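Local structure of proline dehydrogenase (Bradyrhizobium japonicum USDA 110, 3HAZ) at the interface of chains A and B. The protein catalyses the two-step oxidation of proline to glutamate, using an FAD-dependent proline dehydrogenase and an NAD-dependent aldehyde dehydrogenase on one chain. Numbering follows the deposited sequence. Chains: chain A/B, Proline dehydrogenase.

Contact 1: the interface of chains A and B. Residues chain A 940-942, 944, 954; chain B 641, 643, 984-986.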
loop_
_atom_site.group_PDB
_atom_site.type_symbol
_atom_site.label_atom_id
_atom_site.label_comp_id
_atom_site.label_asym_id
_atom_site.label_seq_id
_atom_site.Cartn_x
_atom_site.Cartn_y
_atom_site.Cartn_z
ATOM N N ILE A 940 -30.583 -23.913 3.338
ATOM C CA ILE A 940 -31.499 -23.695 2.222
ATOM C C ILE A 940 -30.733 -23.889 0.917
ATOM O O ILE A 940 -29.667 -23.302 0.707
ATOM C CB ILE A 940 -32.143 -22.289 2.305
ATOM C CG1 ILE A 940 -32.905 -22.150 3.632
ATOM C CG2 ILE A 940 -33.063 -22.017 1.111
ATOM C CD1 ILE A 940 -33.546 -20.799 3.837
ATOM N N TYR A 941 -31.258 -24.758 0.064
ATOM C CA TYR A 941 -30.639 -25.051 -1.220
ATOM C C TYR A 941 -31.572 -24.617 -2.352
ATOM O O TYR A 941 -32.730 -25.042 -2.418
ATOM C CB TYR A 941 -30.357 -26.546 -1.341
ATOM C CG TYR A 941 -29.283 -27.076 -0.411
ATOM C CD1 TYR A 941 -29.615 -27.735 0.770
ATOM C CD2 TYR A 941 -27.935 -26.943 -0.735
ATOM C CE1 TYR A 941 -28.633 -28.243 1.609
ATOM C CE2 TYR A 941 -26.946 -27.441 0.098
ATOM C CZ TYR A 941 -27.294 -28.088 1.269
ATOM O OH TYR A 941 -26.296 -28.578 2.093
ATOM N N VAL A 942 -31.059 -23.777 -3.238
ATOM C CA VAL A 942 -31.868 -23.197 -4.298
ATOM C C VAL A 942 -31.463 -23.732 -5.668
ATOM O O VAL A 942 -30.316 -23.582 -6.089
ATOM C CB VAL A 942 -31.759 -21.659 -4.288
ATOM C CG1 VAL A 942 -32.631 -21.037 -5.396
ATOM C CG2 VAL A 942 -32.155 -21.126 -2.918
ATOM N N ARG A 944 -30.934 -26.669 -6.743
ATOM C CA ARG A 944 -30.023 -27.810 -6.713
ATOM C C ARG A 944 -30.541 -28.825 -5.694
ATOM O O ARG A 944 -31.534 -28.579 -5.006
ATOM C CB ARG A 944 -28.596 -27.377 -6.352
ATOM C CG ARG A 944 -28.484 -26.587 -5.045
ATOM C CD ARG A 944 -27.104 -26.763 -4.421
ATOM N NE ARG A 944 -26.978 -28.078 -3.795
ATOM C CZ ARG A 944 -25.879 -28.533 -3.200
ATOM N NH1 ARG A 944 -25.879 -29.745 -2.653
ATOM N NH2 ARG A 944 -24.782 -27.782 -3.155
ATOM N N GLN A 954 -20.786 -25.358 2.877
ATOM C CA GLN A 954 -22.115 -25.317 3.479
ATOM C C GLN A 954 -22.042 -25.746 4.943
ATOM O O GLN A 954 -22.236 -26.926 5.254
ATOM C CB GLN A 954 -23.115 -26.209 2.727
ATOM C CG GLN A 954 -23.419 -25.740 1.307
ATOM C CD GLN A 954 -22.646 -26.507 0.258
ATOM O OE1 GLN A 954 -22.260 -27.655 0.478
ATOM N NE2 GLN A 954 -22.432 -25.883 -0.904
ATOM N N GLU B 641 -21.958 -21.334 -8.122
ATOM C CA GLU B 641 -22.694 -21.536 -6.879
ATOM C C GLU B 641 -22.343 -20.465 -5.871
ATOM O O GLU B 641 -21.182 -20.104 -5.728
ATOM C CB GLU B 641 -22.379 -22.912 -6.282
ATOM C CG GLU B 641 -23.265 -23.322 -5.114
ATOM C CD GLU B 641 -22.853 -24.678 -4.523
ATOM O OE1 GLU B 641 -21.879 -24.723 -3.737
ATOM O OE2 GLU B 641 -23.500 -25.698 -4.857
ATOM N N ASN B 643 -22.626 -19.408 -1.722
ATOM C CA ASN B 643 -22.839 -19.932 -0.384
ATOM C C ASN B 643 -22.646 -18.821 0.631
ATOM O O ASN B 643 -21.566 -18.244 0.724
ATOM C CB ASN B 643 -21.874 -21.083 -0.100
ATOM C CG ASN B 643 -22.132 -22.288 -0.986
ATOM O OD1 ASN B 643 -22.958 -23.147 -0.664
ATOM N ND2 ASN B 643 -21.426 -22.357 -2.113
ATOM N N THR B 984 -27.536 -21.656 -0.058
ATOM C CA THR B 984 -26.751 -22.129 -1.184
ATOM C C THR B 984 -27.583 -22.022 -2.450
ATOM O O THR B 984 -28.647 -22.632 -2.551
ATOM C CB THR B 984 -26.327 -23.597 -0.981
ATOM O OG1 THR B 984 -25.545 -23.709 0.217
ATOM C CG2 THR B 984 -25.526 -24.106 -2.180
ATOM N N ILE B 985 -27.097 -21.250 -3.417
ATOM C CA ILE B 985 -27.822 -21.052 -4.668
ATOM C C ILE B 985 -27.014 -21.527 -5.871
ATOM O O ILE B 985 -25.870 -21.119 -6.058
ATOM C CB ILE B 985 -28.168 -19.570 -4.874
ATOM C CG1 ILE B 985 -28.988 -19.053 -3.690
ATOM C CG2 ILE B 985 -28.893 -19.355 -6.224
ATOM C CD1 ILE B 985 -29.074 -17.532 -3.617
ATOM N N ASN B 986 -27.605 -22.408 -6.671
ATOM C CA ASN B 986 -27.004 -22.808 -7.928
ATOM C C ASN B 986 -27.163 -21.647 -8.902
ATOM O O ASN B 986 -28.260 -21.383 -9.386
ATOM C CB ASN B 986 -27.685 -24.070 -8.463
ATOM C CG ASN B 986 -27.178 -24.476 -9.826
ATOM O OD1 ASN B 986 -26.257 -23.867 -10.370
ATOM N ND2 ASN B 986 -27.787 -25.513 -10.395
HETATM O O HOH W 1 -20.464 -26.863 -2.950
#
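A:Val942 and B:Thr984 join by their backbones where strand 978-986 of chain B lies parallel to strand 939-942 of chain A. This is an intermolecular beta-sheet of the kind aldehyde dehydrogenases use to dimerise. B:Thr984 N gives a hydrogen bond to A:Ile940 O at 2.8 Å. A:Val942 N returns one to B:Thr984 O. B:Asn986 N then bonds to A:Val942 O at 3.0 Å.

Side chains pack on both faces of this seam. A:Val942 and B:Ile985 lie alongside each other and point the same way, with A:Val942 CB 3.9 Å from B:Ile985 CG1. On the other face A:Tyr941 and B:Thr984 lie side by side, with B:Thr984 above the ring plane near its CD2 rim, CD2 to CB at 3.7 Å.

A:Arg944 crosses over the methyl of B:Thr984 and makes a salt bridge to B:Glu641, NH2 to OE2 at 3.0 Å. The bond is bent. The guanidinium and carboxylate planes are 24° apart, and NH2 comes from above the carboxylate plane. The arginine chain turns at chi3 (-75°), which brings its guanidinium against A:Tyr941. CD2 of that ring sits over one face, near the rim, and should help to hold the group.

A:Gln954 reaches the same carboxylate tip to tip. Its NE2 comes close to B:Glu641 OE1, but the N-H groups are turned to B:Asn643 OD1 and to water 1. The water, 2.7 Å from B:Glu641 OE1, bridges the two side chains. B:Thr984 OG1 donates to B:Asn643 OD1 from the opposite face of the amide. B:Asn643 also works behind the contact: its ND2 donates a nearly straight bond to B:Glu641 OE1 (2.9 Å) and so helps to set the carboxylate.

Contact 2: the interface of chains A and B. Residues chain A 635-637, 641, 643, 982, 984; chain B 952-954.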
loop_
_atom_site.group_PDB
_atom_site.type_symbol
_atom_site.label_atom_id
_atom_site.label_comp_id
_atom_site.label_asym_id
_atom_site.label_seq_id
_atom_site.Cartn_x
_atom_site.Cartn_y
_atom_site.Cartn_z
ATOM N N MET A 635 -7.128 -7.231 24.149
ATOM C CA MET A 635 -8.282 -6.357 24.304
ATOM C C MET A 635 -7.805 -4.929 24.516
ATOM O O MET A 635 -6.785 -4.705 25.160
ATOM C CB MET A 635 -9.145 -6.801 25.492
ATOM C CG MET A 635 -9.430 -8.300 25.533
ATOM S SD MET A 635 -10.366 -8.894 24.101
ATOM C CE MET A 635 -11.935 -8.077 24.400
ATOM N N PRO A 636 -8.540 -3.950 23.971
ATOM C CA PRO A 636 -8.176 -2.549 24.206
ATOM C C PRO A 636 -8.451 -2.187 25.653
ATOM O O PRO A 636 -9.441 -2.641 26.226
ATOM C CB PRO A 636 -9.146 -1.788 23.295
ATOM C CG PRO A 636 -10.326 -2.721 23.181
ATOM C CD PRO A 636 -9.667 -4.059 23.030
ATOM N N GLY A 637 -7.583 -1.378 26.240
ATOM C CA GLY A 637 -7.765 -0.954 27.608
ATOM C C GLY A 637 -6.939 0.272 27.921
ATOM O O GLY A 637 -6.404 0.919 27.026
ATOM N N GLU A 641 -1.807 -1.388 31.696
ATOM C CA GLU A 641 -2.549 -2.624 31.923
ATOM C C GLU A 641 -2.645 -3.450 30.653
ATOM O O GLU A 641 -2.890 -2.914 29.575
ATOM C CB GLU A 641 -3.956 -2.313 32.453
ATOM C CG GLU A 641 -4.774 -3.532 32.830
ATOM C CD GLU A 641 -6.188 -3.171 33.267
ATOM O OE1 GLU A 641 -7.086 -3.083 32.397
ATOM O OE2 GLU A 641 -6.397 -2.974 34.483
ATOM N N ASN A 643 -4.673 -6.752 28.808
ATOM C CA ASN A 643 -5.866 -7.583 28.863
ATOM C C ASN A 643 -5.871 -8.547 27.694
ATOM O O ASN A 643 -5.884 -8.129 26.541
ATOM C CB ASN A 643 -7.128 -6.722 28.835
ATOM C CG ASN A 643 -7.282 -5.880 30.082
ATOM O OD1 ASN A 643 -7.797 -6.346 31.099
ATOM N ND2 ASN A 643 -6.836 -4.630 30.010
ATOM N N THR A 982 -10.009 -14.593 30.555
ATOM C CA THR A 982 -9.418 -13.267 30.461
ATOM C C THR A 982 -8.325 -13.111 31.512
ATOM O O THR A 982 -8.550 -13.368 32.696
ATOM C CB THR A 982 -10.478 -12.180 30.691
ATOM O OG1 THR A 982 -11.548 -12.354 29.755
ATOM C CG2 THR A 982 -9.869 -10.783 30.549
ATOM N N THR A 984 -5.860 -10.257 33.091
ATOM C CA THR A 984 -5.639 -8.826 33.213
ATOM C C THR A 984 -4.467 -8.549 34.144
ATOM O O THR A 984 -4.519 -8.871 35.327
ATOM C CB THR A 984 -6.890 -8.139 33.783
ATOM O OG1 THR A 984 -7.981 -8.322 32.879
ATOM C CG2 THR A 984 -6.644 -6.652 34.002
ATOM N N GLY B 952 -15.848 -4.960 27.046
ATOM C CA GLY B 952 -14.964 -4.945 25.891
ATOM C C GLY B 952 -13.485 -4.954 26.246
ATOM O O GLY B 952 -12.624 -4.985 25.367
ATOM N N VAL B 953 -13.189 -4.938 27.541
ATOM C CA VAL B 953 -11.808 -4.888 28.008
ATOM C C VAL B 953 -11.527 -6.135 28.829
ATOM O O VAL B 953 -10.581 -6.875 28.560
ATOM C CB VAL B 953 -11.567 -3.633 28.858
ATOM C CG1 VAL B 953 -10.137 -3.615 29.417
ATOM C CG2 VAL B 953 -11.848 -2.388 28.030
ATOM N N GLN B 954 -12.358 -6.357 29.841
ATOM C CA GLN B 954 -12.356 -7.617 30.559
ATOM C C GLN B 954 -13.678 -8.334 30.300
ATOM O O GLN B 954 -14.623 -8.183 31.079
ATOM C CB GLN B 954 -12.180 -7.403 32.070
ATOM C CG GLN B 954 -10.824 -6.879 32.487
ATOM C CD GLN B 954 -10.844 -5.396 32.797
ATOM O OE1 GLN B 954 -11.868 -4.851 33.206
ATOM N NE2 GLN B 954 -9.707 -4.738 32.610
HETATM O O HOH W 2 -9.389 -1.759 32.805
#
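A:Asn643 takes the touch of two neighbouring residues of the chain B loop, B:Val953 and B:Gln954. It stands on strand 641-649 of the aldehyde dehydrogenase part, in a two-fold related patch of the dimer interface.

The tight part lies around B:Val953. Its CG1 branch is anti to the backbone N (chi1 177°) and packs against A:Pro636 and A:Asn643. CG1 is 3.4 Å from A:Pro636 O and 3.5 Å from A:Asn643 ND2. A:Met635 packs beside this loop. Its chain folds back at chi2 and chi3, and the terminal CE methyl comes 3.3 Å from B:Gly952 O.

The amide of B:Gln954 crosses that of A:Asn643, with the planes 53° apart. NE2 donates to A:Asn643 OD1 at 2.9 Å from above the carbonyl plane, 36° out of it. A:Thr984 OG1 also donates to this oxygen, so two bonds grip it. An alanine in place of A:Asn643 would probably leave B:Gln954 NE2 and A:Thr984 OG1 without their shared acceptor and open a gap beside B:Val953 CG1.

Contact is looser on the A:Thr982 side, where CG2 only brushes B:Gln954 CA, 4.0 Å away. The tip of B:Gln954 is the water-bridged side. The carboxylate of A:Glu641, held by A:Asn643 ND2, lies close to B:Gln954 NE2 without a direct hydrogen bond. Water 2 links them, 2.7 Å from A:Glu641 OE1 and 3.0 Å from B:Gln954 NE2.

The centres of contact 1 and contact 2 are about 40 Å apart. Strands 641-649 and 978-986 serve in both, lent by chain B in contact 1 and by chain A in contact 2. Residues 641, 643, 954 and 984 recur with the chains exchanged, as the two-fold axis requires. Each subunit therefore both gives and receives this pair of strands. Contact 1 includes the strand pairing as well as the glutamine, and contact 2 adds the loop around B:Val953. The centre of contact 1 is about 16 Å from A:Cys794, the catalytic nucleophile of the aldehyde dehydrogenase family. The structure alone shows no effect on catalysis.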